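Local coordinates for peptidase M16 C-terminal domain-containing protein (PDB 3D3Y) that is of unknown function but belongs to the M16 peptidase family and probably has the fold of its metallopeptidase-like domains, at residues 92-97 and 107-112; 151-156 and 414-419; 159-164 and 244-249. All coordinates share one frame; numbering follows the deposited sequence.

In the fold
From the N terminus, interaction 1 comes first: strand 85-95 ends, a short connection follows, and helix 105-118 packs back on the strand that precedes it, closing a short local loop and laying the helix on the sheet that also holds strands 24-34 and 74-82. Interactions 2 and 3 open later, both from helix 150-162, about 43 and 46 Å from interaction 1 between centres and across the chain's centre from it. Residues 159-164 meet 244-249 within the much longer loop that ends when 151-156 meets 414-419, so interaction 3 nests in interaction 2. Strands 244-251 and 411-421 are sheet neighbours; one helix thus packs on two adjacent strands.

Interaction 1: residues 92-97 and 107-112; sequences MNIVND and AEAVDF
A small apolar contact, centred on selenomethionine Met92, Ile94, Ala109 and Phe112, joins the end of strand 85-95 to helix 105-118, which follows it in the chain and packs against the sheet. The two short segments run nearly antiparallel, at 156°, with their axes 10.2 Å apart. All four touching residues are buried, and no hydrogen bond passes between the segments. Met92 makes two of the three side-chain contacts: its chain is extended as far as SE and then bends (chi3 87°), which turns the terminal methyl to the helix. That methyl, CE, lies 3.7 Å from Phe112 CD2 and 4.0 Å from Ala109 CB, filling the angle between the two residues. Met92 SE sits 5.2 Å from the centroid of the Phe112 ring and at its edge, 75° off the normal, a Met-aromatic contact. Two residues along the strand, Ile94 sends CD1 to within 3.8 Å of Ala109 CB, while its CG2 comes alongside the same methyl. The short side chain of Ala109 therefore takes both strand residues, and the backbones approach to 7.7 Å between Ile94 CA and Ala109 CA. Outside the pair, Phe112 meets Phe75 edge-to-face, and Met92 and Ile94 also pack on Leu113 and Leu106 of helix 105-118, respectively. The arrangement is that of an alpha/beta layer, in which a helix lies on one face of a mixed sheet and alternate strand residues point into the interface.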
HETATM    1  N   MSE A  92      13.820  -3.426   9.529  1.00 34.05           N
HETATM    2  CA  MSE A  92      15.027  -4.190   9.787  1.00 35.94           C
HETATM    3  C   MSE A  92      14.655  -5.587  10.243  1.00 34.58           C
HETATM    4  O   MSE A  92      13.640  -5.784  10.941  1.00 34.60           O
HETATM    5  CB  MSE A  92      15.852  -3.570  10.904  1.00 35.72           C
HETATM    6  CG  MSE A  92      16.694  -2.416  10.526  1.00 39.90           C
HETATM    7 SE   MSE A  92      17.853  -1.902  12.018  0.85 42.60          SE
HETATM    8  CE  MSE A  92      19.382  -3.007  11.781  1.00 38.78           C
ATOM      9  N   ASN A  93      15.494  -6.544   9.865  1.00 33.13           N
ATOM     10  CA  ASN A  93      15.422  -7.942  10.330  1.00 32.44           C
ATOM     11  C   ASN A  93      16.826  -8.264  10.878  1.00 32.41           C
ATOM     12  O   ASN A  93      17.845  -8.006  10.208  1.00 32.04           O
ATOM     13  CB  ASN A  93      15.038  -8.862   9.159  1.00 31.88           C
ATOM     14  CG  ASN A  93      14.597 -10.282   9.595  1.00 34.48           C
ATOM     15  OD1 ASN A  93      14.825 -11.267   8.858  1.00 35.77           O
ATOM     16  ND2 ASN A  93      13.944 -10.392  10.750  1.00 29.56           N
ATOM     17  N   ILE A  94      16.885  -8.752  12.109  1.00 32.60           N
ATOM     18  CA  ILE A  94      18.139  -9.118  12.776  1.00 33.26           C
ATOM     19  C   ILE A  94      18.009 -10.481  13.426  1.00 33.13           C
ATOM     20  O   ILE A  94      16.907 -10.892  13.841  1.00 33.97           O
ATOM     21  CB  ILE A  94      18.508  -8.084  13.868  1.00 34.07           C
ATOM     22  CG1 ILE A  94      17.420  -8.045  14.955  1.00 32.91           C
ATOM     23  CG2 ILE A  94      18.649  -6.716  13.235  1.00 34.85           C
ATOM     24  CD1 ILE A  94      17.640  -6.993  16.008  1.00 35.10           C
ATOM     25  N   VAL A  95      19.128 -11.189  13.524  1.00 32.83           N
ATOM     26  CA  VAL A  95      19.137 -12.494  14.169  1.00 32.10           C
ATOM     27  C   VAL A  95      19.040 -12.260  15.671  1.00 31.72           C
ATOM     28  O   VAL A  95      19.651 -11.337  16.179  1.00 31.64           O
ATOM     29  CB  VAL A  95      20.433 -13.271  13.867  1.00 33.42           C
ATOM     30  CG1 VAL A  95      20.434 -14.572  14.608  1.00 30.46           C
ATOM     31  CG2 VAL A  95      20.637 -13.518  12.342  1.00 32.99           C
ATOM     32  N   ASN A  96      18.259 -13.075  16.368  1.00 32.20           N
ATOM     33  CA  ASN A  96      18.098 -12.958  17.840  1.00 32.43           C
ATOM     34  C   ASN A  96      19.414 -13.309  18.564  1.00 32.38           C
ATOM     35  O   ASN A  96      20.165 -14.186  18.099  1.00 31.78           O
ATOM     36  CB  ASN A  96      16.945 -13.858  18.284  1.00 31.96           C
ATOM     37  CG  ASN A  96      16.545 -13.643  19.737  1.00 32.45           C
ATOM     38  OD1 ASN A  96      17.311 -13.964  20.646  1.00 30.69           O
ATOM     39  ND2 ASN A  96      15.335 -13.087  19.960  1.00 31.48           N
ATOM     40  N   ASP A  97      19.707 -12.625  19.678  1.00 33.24           N
ATOM     41  CA  ASP A  97      20.913 -12.920  20.504  1.00 34.91           C
ATOM     42  C   ASP A  97      21.083 -14.401  20.837  1.00 35.45           C
ATOM     43  O   ASP A  97      22.205 -14.876  21.016  1.00 34.67           O
ATOM     44  CB  ASP A  97      20.911 -12.149  21.839  1.00 34.94           C
ATOM     45  CG  ASP A  97      21.225 -10.673  21.672  1.00 37.89           C
ATOM     46  OD1 ASP A  97      22.218 -10.311  20.975  1.00 36.22           O
ATOM     47  OD2 ASP A  97      20.469  -9.866  22.261  1.00 41.36           O
ATOM     48  N   ALA A 107      20.441  -3.679  21.195  1.00 33.78           N
ATOM     49  CA  ALA A 107      21.132  -2.407  21.423  1.00 33.14           C
ATOM     50  C   ALA A 107      21.849  -1.912  20.169  1.00 32.15           C
ATOM     51  O   ALA A 107      21.802  -0.723  19.841  1.00 30.87           O
ATOM     52  CB  ALA A 107      22.093  -2.497  22.607  1.00 32.70           C
ATOM     53  N   GLU A 108      22.483  -2.839  19.464  1.00 31.09           N
ATOM     54  CA  GLU A 108      23.240  -2.506  18.267  1.00 31.57           C
ATOM     55  C   GLU A 108      22.309  -2.089  17.111  1.00 31.22           C
ATOM     56  O   GLU A 108      22.582  -1.104  16.396  1.00 30.24           O
ATOM     57  CB  GLU A 108      24.169  -3.661  17.910  1.00 31.59           C
ATOM     58  CG  GLU A 108      25.273  -3.868  18.987  1.00 31.88           C
ATOM     59  CD  GLU A 108      26.122  -5.105  18.763  1.00 34.11           C
ATOM     60  OE1 GLU A 108      25.736  -6.210  19.246  1.00 37.48           O
ATOM     61  OE2 GLU A 108      27.191  -4.956  18.149  1.00 34.25           O
ATOM     62  N   ALA A 109      21.177  -2.775  16.970  1.00 31.48           N
ATOM     63  CA  ALA A 109      20.201  -2.366  15.942  1.00 32.21           C
ATOM     64  C   ALA A 109      19.591  -0.999  16.226  1.00 31.78           C
ATOM     65  O   ALA A 109      19.448  -0.192  15.311  1.00 31.90           O
ATOM     66  CB  ALA A 109      19.095  -3.462  15.720  1.00 32.97           C
ATOM     67  N   VAL A 110      19.214  -0.726  17.475  1.00 31.73           N
ATOM     68  CA  VAL A 110      18.649   0.593  17.809  1.00 32.48           C
ATOM     69  C   VAL A 110      19.664   1.698  17.555  1.00 32.31           C
ATOM     70  O   VAL A 110      19.315   2.757  17.079  1.00 33.14           O
ATOM     71  CB  VAL A 110      18.135   0.666  19.257  1.00 32.60           C
ATOM     72  CG1 VAL A 110      17.675   2.075  19.627  1.00 32.70           C
ATOM     73  CG2 VAL A 110      16.991  -0.318  19.461  1.00 34.75           C
ATOM     74  N   ASP A 111      20.927   1.457  17.869  1.00 32.19           N
ATOM     75  CA  ASP A 111      21.966   2.429  17.544  1.00 33.55           C
ATOM     76  C   ASP A 111      21.997   2.674  16.034  1.00 32.78           C
ATOM     77  O   ASP A 111      22.125   3.808  15.586  1.00 33.07           O
ATOM     78  CB  ASP A 111      23.343   1.969  18.060  1.00 33.82           C
ATOM     79  CG  ASP A 111      24.468   2.960  17.714  1.00 38.45           C
ATOM     80  OD1 ASP A 111      24.538   4.015  18.373  1.00 45.49           O
ATOM     81  OD2 ASP A 111      25.290   2.682  16.805  1.00 40.99           O
ATOM     82  N   PHE A 112      21.875   1.611  15.247  1.00 32.22           N
ATOM     83  CA  PHE A 112      21.895   1.777  13.780  1.00 31.72           C
ATOM     84  C   PHE A 112      20.703   2.594  13.288  1.00 31.66           C
ATOM     85  O   PHE A 112      20.854   3.507  12.451  1.00 32.65           O
ATOM     86  CB  PHE A 112      21.893   0.421  13.080  1.00 30.60           C
ATOM     87  CG  PHE A 112      21.955   0.525  11.582  1.00 31.15           C
ATOM     88  CD1 PHE A 112      23.148   0.862  10.953  1.00 31.39           C
ATOM     89  CD2 PHE A 112      20.823   0.288  10.812  1.00 31.61           C
ATOM     90  CE1 PHE A 112      23.215   0.950   9.543  1.00 32.67           C
ATOM     91  CE2 PHE A 112      20.878   0.351   9.401  1.00 30.70           C
ATOM     92  CZ  PHE A 112      22.078   0.688   8.772  1.00 30.71           C
TER

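Interaction 2: residues 151-156 and 414-419; sequences QTYASL and AIFFLE
Tyr153 and Ala154, consecutive on helix 150-162, receive Phe416 and Leu418, alternate residues on one face of strand 411-421. Leu418 comes to the edge of the Tyr153 ring, near its plane: Leu418 CD1 is 3.9 Å from Tyr153 CE2, and Leu418 CD2 is 4.1 Å from Tyr153 CD2, so both methyls of the fork border the same side of the ring. The ring of Phe416 lies against the helix backbone at Ala154, its CE2 4.0 Å from Ala154 CA and 4.2 Å from Ala154 CB. Phe416 CD2 also comes 3.7 Å from Ala154 O. Phe416 CZ only brushes Tyr153 CE2, at 4.5 Å. With CG opposite the backbone N (chi1 179°), Phe416 stretches out from the strand to the helix, and Tyr153 takes the same rotamer, which carries its ring past the helix surface to Leu418. In the next shell, Ala157 and Leu158, further along the helix, also touch Phe416, while Glu250 touches both Tyr153 and Leu418. The Tyr153 hydroxyl is hydrogen-bonded to Glu248 OE1, and Ala154 O has a weak hydrogen bond from Asn258 ND2. With no hydrogen bond between the segments, the contact is held by apolar packing, while the bond to strand 244-251 fixes the Tyr153 hydroxyl, consistent with the ring's position being set by the sheet as well as by its own helix.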
ATOM      1  N   GLN A 151      -0.602  -1.115 -18.643  1.00 38.38           N
ATOM      2  CA  GLN A 151      -1.633  -1.529 -17.688  1.00 39.08           C
ATOM      3  C   GLN A 151      -1.567  -0.680 -16.420  1.00 37.65           C
ATOM      4  O   GLN A 151      -2.585  -0.182 -15.975  1.00 36.62           O
ATOM      5  CB  GLN A 151      -1.570  -3.042 -17.382  1.00 39.01           C
ATOM      6  CG  GLN A 151      -2.324  -3.494 -16.086  1.00 40.76           C
ATOM      7  CD  GLN A 151      -2.730  -4.972 -16.096  1.00 41.59           C
ATOM      8  OE1 GLN A 151      -2.267  -5.760 -16.922  1.00 44.04           O
ATOM      9  NE2 GLN A 151      -3.615  -5.346 -15.177  1.00 46.07           N
ATOM     10  N   THR A 152      -0.362  -0.513 -15.869  1.00 36.85           N
ATOM     11  CA  THR A 152      -0.139   0.293 -14.687  1.00 36.66           C
ATOM     12  C   THR A 152      -0.500   1.740 -14.992  1.00 35.76           C
ATOM     13  O   THR A 152      -1.225   2.357 -14.223  1.00 34.90           O
ATOM     14  CB  THR A 152       1.318   0.183 -14.156  1.00 37.28           C
ATOM     15  OG1 THR A 152       1.640  -1.196 -13.965  1.00 38.30           O
ATOM     16  CG2 THR A 152       1.471   0.888 -12.813  1.00 36.48           C
ATOM     17  N   TYR A 153      -0.029   2.264 -16.121  1.00 35.30           N
ATOM     18  CA  TYR A 153      -0.354   3.627 -16.507  1.00 35.35           C
ATOM     19  C   TYR A 153      -1.890   3.873 -16.522  1.00 34.91           C
ATOM     20  O   TYR A 153      -2.382   4.851 -15.949  1.00 34.95           O
ATOM     21  CB  TYR A 153       0.257   3.988 -17.864  1.00 36.98           C
ATOM     22  CG  TYR A 153      -0.150   5.391 -18.276  1.00 39.13           C
ATOM     23  CD1 TYR A 153       0.416   6.505 -17.649  1.00 42.83           C
ATOM     24  CD2 TYR A 153      -1.140   5.605 -19.217  1.00 40.18           C
ATOM     25  CE1 TYR A 153       0.023   7.790 -17.980  1.00 43.44           C
ATOM     26  CE2 TYR A 153      -1.536   6.891 -19.569  1.00 41.09           C
ATOM     27  CZ  TYR A 153      -0.951   7.976 -18.937  1.00 41.56           C
ATOM     28  OH  TYR A 153      -1.332   9.264 -19.262  1.00 42.92           O
ATOM     29  N   ALA A 154      -2.618   2.981 -17.189  1.00 32.64           N
ATOM     30  CA  ALA A 154      -4.054   3.113 -17.353  1.00 31.83           C
ATOM     31  C   ALA A 154      -4.785   2.994 -16.017  1.00 31.12           C
ATOM     32  O   ALA A 154      -5.840   3.614 -15.837  1.00 30.98           O
ATOM     33  CB  ALA A 154      -4.575   2.101 -18.354  1.00 30.53           C
ATOM     34  N   SER A 155      -4.216   2.238 -15.080  1.00 32.00           N
ATOM     35  CA  SER A 155      -4.790   2.107 -13.730  1.00 32.37           C
ATOM     36  C   SER A 155      -4.634   3.401 -12.945  1.00 32.59           C
ATOM     37  O   SER A 155      -5.549   3.879 -12.302  1.00 32.35           O
ATOM     38  CB  SER A 155      -4.110   0.984 -12.948  1.00 32.73           C
ATOM     39  OG  SER A 155      -4.737   0.889 -11.659  1.00 35.28           O
ATOM     40  N   LEU A 156      -3.441   3.959 -12.989  1.00 32.90           N
ATOM     41  CA  LEU A 156      -3.183   5.259 -12.394  1.00 32.61           C
ATOM     42  C   LEU A 156      -4.039   6.377 -13.010  1.00 31.81           C
ATOM     43  O   LEU A 156      -4.527   7.266 -12.295  1.00 30.93           O
ATOM     44  CB  LEU A 156      -1.695   5.591 -12.486  1.00 32.95           C
ATOM     45  CG  LEU A 156      -0.776   4.643 -11.718  1.00 35.45           C
ATOM     46  CD1 LEU A 156       0.627   4.848 -12.251  1.00 38.93           C
ATOM     47  CD2 LEU A 156      -0.844   4.894 -10.210  1.00 36.96           C
ATOM     48  N   ALA A 414     -16.381   6.433 -13.194  1.00 29.82           N
ATOM     49  CA  ALA A 414     -15.383   6.901 -14.139  1.00 30.02           C
ATOM     50  C   ALA A 414     -14.995   5.770 -15.073  1.00 30.01           C
ATOM     51  O   ALA A 414     -15.006   4.608 -14.691  1.00 29.01           O
ATOM     52  CB  ALA A 414     -14.154   7.471 -13.385  1.00 29.02           C
ATOM     53  N   ILE A 415     -14.678   6.119 -16.311  1.00 30.36           N
ATOM     54  CA  ILE A 415     -14.208   5.146 -17.282  1.00 31.06           C
ATOM     55  C   ILE A 415     -12.985   5.788 -17.933  1.00 31.27           C
ATOM     56  O   ILE A 415     -13.054   6.939 -18.409  1.00 30.98           O
ATOM     57  CB  ILE A 415     -15.242   4.917 -18.422  1.00 31.24           C
ATOM     58  CG1 ILE A 415     -16.520   4.260 -17.910  1.00 33.16           C
ATOM     59  CG2 ILE A 415     -14.601   4.116 -19.600  1.00 33.12           C
ATOM     60  CD1 ILE A 415     -17.666   4.366 -18.886  1.00 33.99           C
ATOM     61  N   PHE A 416     -11.870   5.066 -17.964  1.00 31.05           N
ATOM     62  CA  PHE A 416     -10.701   5.572 -18.657  1.00 30.84           C
ATOM     63  C   PHE A 416     -10.363   4.622 -19.787  1.00 30.66           C
ATOM     64  O   PHE A 416     -10.267   3.401 -19.580  1.00 30.01           O
ATOM     65  CB  PHE A 416      -9.493   5.724 -17.712  1.00 32.47           C
ATOM     66  CG  PHE A 416      -8.253   6.227 -18.417  1.00 33.14           C
ATOM     67  CD1 PHE A 416      -8.115   7.570 -18.733  1.00 35.27           C
ATOM     68  CD2 PHE A 416      -7.263   5.332 -18.838  1.00 35.41           C
ATOM     69  CE1 PHE A 416      -6.974   8.027 -19.421  1.00 34.86           C
ATOM     70  CE2 PHE A 416      -6.122   5.768 -19.532  1.00 34.32           C
ATOM     71  CZ  PHE A 416      -5.978   7.113 -19.828  1.00 33.97           C
ATOM     72  N   PHE A 417     -10.195   5.187 -20.975  1.00 29.69           N
ATOM     73  CA  PHE A 417      -9.913   4.435 -22.186  1.00 30.05           C
ATOM     74  C   PHE A 417      -8.567   4.877 -22.769  1.00 30.26           C
ATOM     75  O   PHE A 417      -8.389   6.037 -23.158  1.00 30.15           O
ATOM     76  CB  PHE A 417     -11.073   4.666 -23.166  1.00 30.09           C
ATOM     77  CG  PHE A 417     -10.944   3.952 -24.501  1.00 30.68           C
ATOM     78  CD1 PHE A 417     -10.437   2.661 -24.586  1.00 29.84           C
ATOM     79  CD2 PHE A 417     -11.381   4.581 -25.669  1.00 30.02           C
ATOM     80  CE1 PHE A 417     -10.364   1.990 -25.821  1.00 30.70           C
ATOM     81  CE2 PHE A 417     -11.294   3.927 -26.918  1.00 31.58           C
ATOM     82  CZ  PHE A 417     -10.794   2.617 -26.983  1.00 29.41           C
ATOM     83  N   LEU A 418      -7.599   3.960 -22.794  1.00 29.90           N
ATOM     84  CA  LEU A 418      -6.310   4.257 -23.408  1.00 29.57           C
ATOM     85  C   LEU A 418      -6.352   3.609 -24.765  1.00 30.60           C
ATOM     86  O   LEU A 418      -6.293   2.380 -24.870  1.00 28.45           O
ATOM     87  CB  LEU A 418      -5.123   3.739 -22.577  1.00 29.40           C
ATOM     88  CG  LEU A 418      -3.707   4.140 -23.035  1.00 30.34           C
ATOM     89  CD1 LEU A 418      -3.440   5.642 -22.756  1.00 33.66           C
ATOM     90  CD2 LEU A 418      -2.692   3.329 -22.310  1.00 29.27           C
ATOM     91  N   GLU A 419      -6.482   4.445 -25.799  1.00 31.05           N
ATOM     92  CA  GLU A 419      -6.836   3.964 -27.109  1.00 33.55           C
ATOM     93  C   GLU A 419      -5.618   3.882 -28.000  1.00 33.33           C
ATOM     94  O   GLU A 419      -4.932   4.891 -28.244  1.00 31.94           O
ATOM     95  CB  GLU A 419      -7.912   4.850 -27.741  1.00 33.15           C
ATOM     96  CG  GLU A 419      -8.335   4.386 -29.145  1.00 37.03           C
ATOM     97  CD  GLU A 419      -9.506   5.200 -29.711  1.00 37.10           C
ATOM     98  OE1 GLU A 419      -9.480   6.430 -29.567  1.00 40.26           O
ATOM     99  OE2 GLU A 419     -10.443   4.596 -30.288  1.00 42.16           O
TER

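Interaction 3: residues 159-164 and 244-249; sequences QSVYFN and EERTER
Val161, near the end of helix 150-162, packs on Glu244 and Arg246 of strand 244-251, at the margin of an alpha/beta layer: within this chain that strand is outermost in its mixed sheet. The apolar part rests on the valine fork. Both Val161 methyls flank Arg246 CG (CG2 at 3.5 Å, CG1 at 3.9 Å), and Val161 CG1 also reaches Glu244 CB at 4.0 Å. Ala414 of the adjoining strand also touches Val161, which is buried. The charged part stays within the strand. Bends at chi2 in both chains (-65° in Glu244, -85° in Arg246) bring their ends together, and Arg246 NH1 makes a nearly straight 2.6 Å salt-bridge hydrogen bond to Glu244 OE2; a second one from NH2 is weak. Across the segments, two donors only lie near each other: Asn164 ND2 and Arg246 NH2, 3.7 Å apart, form no hydrogen bond, the amide and guanidinium planes being 78° apart, while Asn164 OD1 is hydrogen-bonded to Lys170 NZ. In the salt bridge, Glu244 OE2 lies in the guanidinium plane at its edge and uses its anti lone pair, the one facing away from OE1.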
ATOM      1  N   GLN A 159      -7.524   6.133 -11.744  1.00 29.71           N
ATOM      2  CA  GLN A 159      -7.552   6.723 -10.404  1.00 32.45           C
ATOM      3  C   GLN A 159      -7.570   8.264 -10.405  1.00 32.10           C
ATOM      4  O   GLN A 159      -8.311   8.889  -9.610  1.00 30.75           O
ATOM      5  CB  GLN A 159      -6.446   6.127  -9.538  1.00 32.68           C
ATOM      6  CG  GLN A 159      -6.779   4.685  -9.141  1.00 34.88           C
ATOM      7  CD  GLN A 159      -5.783   4.052  -8.164  1.00 36.33           C
ATOM      8  OE1 GLN A 159      -5.263   4.707  -7.260  1.00 41.52           O
ATOM      9  NE2 GLN A 159      -5.562   2.756  -8.323  1.00 37.02           N
ATOM     10  N   SER A 160      -6.798   8.884 -11.313  1.00 32.56           N
ATOM     11  CA  SER A 160      -6.805  10.359 -11.438  1.00 33.38           C
ATOM     12  C   SER A 160      -8.182  10.892 -11.786  1.00 32.48           C
ATOM     13  O   SER A 160      -8.556  11.959 -11.316  1.00 32.57           O
ATOM     14  CB  SER A 160      -5.837  10.865 -12.510  1.00 34.12           C
ATOM     15  OG  SER A 160      -4.510  10.747 -12.057  1.00 40.67           O
ATOM     16  N   VAL A 161      -8.922  10.159 -12.617  1.00 31.41           N
ATOM     17  CA  VAL A 161     -10.266  10.557 -13.022  1.00 30.25           C
ATOM     18  C   VAL A 161     -11.204  10.326 -11.851  1.00 29.32           C
ATOM     19  O   VAL A 161     -11.909  11.256 -11.430  1.00 27.59           O
ATOM     20  CB  VAL A 161     -10.778   9.793 -14.264  1.00 30.87           C
ATOM     21  CG1 VAL A 161     -12.201  10.262 -14.638  1.00 31.44           C
ATOM     22  CG2 VAL A 161      -9.840  10.040 -15.431  1.00 32.79           C
ATOM     23  N   TYR A 162     -11.190   9.108 -11.308  1.00 27.25           N
ATOM     24  CA  TYR A 162     -12.091   8.785 -10.177  1.00 27.67           C
ATOM     25  C   TYR A 162     -11.931   9.789  -9.023  1.00 27.51           C
ATOM     26  O   TYR A 162     -12.924  10.290  -8.483  1.00 28.07           O
ATOM     27  CB  TYR A 162     -11.920   7.318  -9.680  1.00 27.44           C
ATOM     28  CG  TYR A 162     -12.861   6.989  -8.520  1.00 27.71           C
ATOM     29  CD1 TYR A 162     -14.169   6.588  -8.759  1.00 26.77           C
ATOM     30  CD2 TYR A 162     -12.456   7.160  -7.185  1.00 29.69           C
ATOM     31  CE1 TYR A 162     -15.053   6.308  -7.705  1.00 26.94           C
ATOM     32  CE2 TYR A 162     -13.346   6.890  -6.113  1.00 27.99           C
ATOM     33  CZ  TYR A 162     -14.629   6.461  -6.389  1.00 26.86           C
ATOM     34  OH  TYR A 162     -15.522   6.193  -5.354  1.00 28.83           O
ATOM     35  N   PHE A 163     -10.681  10.077  -8.660  1.00 28.16           N
ATOM     36  CA  PHE A 163     -10.351  10.982  -7.537  1.00 29.38           C
ATOM     37  C   PHE A 163     -10.084  12.429  -7.944  1.00 30.34           C
ATOM     38  O   PHE A 163      -9.344  13.160  -7.282  1.00 30.49           O
ATOM     39  CB  PHE A 163      -9.123  10.445  -6.802  1.00 28.55           C
ATOM     40  CG  PHE A 163      -9.351   9.115  -6.129  1.00 28.69           C
ATOM     41  CD1 PHE A 163     -10.150   9.035  -4.973  1.00 27.64           C
ATOM     42  CD2 PHE A 163      -8.745   7.953  -6.627  1.00 30.09           C
ATOM     43  CE1 PHE A 163     -10.355   7.818  -4.324  1.00 27.98           C
ATOM     44  CE2 PHE A 163      -8.946   6.710  -5.994  1.00 31.08           C
ATOM     45  CZ  PHE A 163      -9.759   6.647  -4.833  1.00 29.74           C
ATOM     46  N   ASN A 164     -10.682  12.834  -9.039  1.00 32.19           N
ATOM     47  CA  ASN A 164     -10.357  14.109  -9.651  1.00 35.15           C
ATOM     48  C   ASN A 164     -10.740  15.258  -8.734  1.00 36.67           C
ATOM     49  O   ASN A 164     -10.180  16.341  -8.840  1.00 37.46           O
ATOM     50  CB  ASN A 164     -11.075  14.229 -10.985  1.00 35.17           C
ATOM     51  CG  ASN A 164     -10.448  15.257 -11.896  1.00 38.01           C
ATOM     52  OD1 ASN A 164      -9.304  15.683 -11.683  1.00 41.81           O
ATOM     53  ND2 ASN A 164     -11.188  15.661 -12.934  1.00 39.67           N
ATOM     54  N   GLU A 244     -17.890  10.209 -15.450  1.00 37.65           N
ATOM     55  CA  GLU A 244     -16.822  10.863 -16.229  1.00 37.69           C
ATOM     56  C   GLU A 244     -16.054   9.846 -17.064  1.00 37.80           C
ATOM     57  O   GLU A 244     -15.555   8.851 -16.544  1.00 36.23           O
ATOM     58  CB  GLU A 244     -15.855  11.644 -15.327  1.00 37.10           C
ATOM     59  CG  GLU A 244     -16.487  12.882 -14.676  1.00 41.46           C
ATOM     60  CD  GLU A 244     -16.896  13.982 -15.680  1.00 44.16           C
ATOM     61  OE1 GLU A 244     -17.984  14.563 -15.460  1.00 47.58           O
ATOM     62  OE2 GLU A 244     -16.154  14.269 -16.664  1.00 45.18           O
ATOM     63  N   GLU A 245     -15.949  10.108 -18.365  1.00 38.66           N
ATOM     64  CA  GLU A 245     -15.215   9.240 -19.293  1.00 40.17           C
ATOM     65  C   GLU A 245     -14.067  10.047 -19.885  1.00 40.00           C
ATOM     66  O   GLU A 245     -14.277  11.179 -20.376  1.00 39.65           O
ATOM     67  CB  GLU A 245     -16.142   8.763 -20.408  1.00 40.47           C
ATOM     68  CG  GLU A 245     -17.513   8.324 -19.906  1.00 42.17           C
ATOM     69  CD  GLU A 245     -18.388   7.638 -20.962  1.00 44.28           C
ATOM     70  OE1 GLU A 245     -17.857   7.152 -21.988  1.00 48.59           O
ATOM     71  OE2 GLU A 245     -19.623   7.567 -20.747  1.00 49.45           O
ATOM     72  N   ARG A 246     -12.847   9.532 -19.752  1.00 38.26           N
ATOM     73  CA  ARG A 246     -11.687  10.181 -20.349  1.00 37.65           C
ATOM     74  C   ARG A 246     -11.007   9.199 -21.296  1.00 37.37           C
ATOM     75  O   ARG A 246     -10.994   7.988 -21.043  1.00 36.14           O
ATOM     76  CB  ARG A 246     -10.697  10.678 -19.289  1.00 37.67           C
ATOM     77  CG  ARG A 246     -11.311  11.629 -18.231  1.00 40.69           C
ATOM     78  CD  ARG A 246     -11.340  13.080 -18.691  1.00 44.58           C
ATOM     79  NE  ARG A 246     -11.622  14.005 -17.590  1.00 47.29           N
ATOM     80  CZ  ARG A 246     -12.846  14.290 -17.163  1.00 51.25           C
ATOM     81  NH1 ARG A 246     -13.908  13.721 -17.752  1.00 52.88           N
ATOM     82  NH2 ARG A 246     -13.021  15.149 -16.155  1.00 50.13           N
ATOM     83  N   THR A 247     -10.437   9.725 -22.379  1.00 37.08           N
ATOM     84  CA  THR A 247      -9.684   8.911 -23.342  1.00 36.93           C
ATOM     85  C   THR A 247      -8.334   9.545 -23.637  1.00 37.31           C
ATOM     86  O   THR A 247      -8.224  10.776 -23.724  1.00 35.94           O
ATOM     87  CB  THR A 247     -10.425   8.783 -24.674  1.00 38.09           C
ATOM     88  OG1 THR A 247     -11.774   8.350 -24.435  1.00 39.14           O
ATOM     89  CG2 THR A 247      -9.718   7.770 -25.588  1.00 36.76           C
ATOM     90  N   GLU A 248      -7.311   8.703 -23.773  1.00 36.36           N
ATOM     91  CA  GLU A 248      -6.016   9.142 -24.262  1.00 37.49           C
ATOM     92  C   GLU A 248      -5.597   8.210 -25.378  1.00 36.30           C
ATOM     93  O   GLU A 248      -5.860   7.006 -25.321  1.00 35.56           O
ATOM     94  CB  GLU A 248      -4.969   9.157 -23.146  1.00 37.44           C
ATOM     95  CG  GLU A 248      -5.297  10.129 -22.010  1.00 40.68           C
ATOM     96  CD  GLU A 248      -4.240  10.168 -20.920  1.00 40.63           C
ATOM     97  OE1 GLU A 248      -3.141   9.614 -21.128  1.00 42.77           O
ATOM     98  OE2 GLU A 248      -4.529  10.742 -19.839  1.00 45.07           O
ATOM     99  N   ARG A 249      -4.948   8.767 -26.395  1.00 36.03           N
ATOM    100  CA  ARG A 249      -4.447   7.973 -27.503  1.00 36.10           C
ATOM    101  C   ARG A 249      -2.943   7.870 -27.453  1.00 35.88           C
ATOM    102  O   ARG A 249      -2.256   8.869 -27.201  1.00 34.82           O
ATOM    103  CB  ARG A 249      -4.851   8.603 -28.826  1.00 37.21           C
ATOM    104  CG  ARG A 249      -6.345   8.592 -29.110  1.00 42.49           C
ATOM    105  CD  ARG A 249      -6.599   8.888 -30.604  1.00 51.21           C
ATOM    106  NE  ARG A 249      -6.502   7.668 -31.411  1.00 56.98           N
ATOM    107  CZ  ARG A 249      -7.524   7.075 -32.043  1.00 60.20           C
ATOM    108  NH1 ARG A 249      -8.757   7.596 -31.996  1.00 60.89           N
ATOM    109  NH2 ARG A 249      -7.313   5.950 -32.727  1.00 59.94           N
TER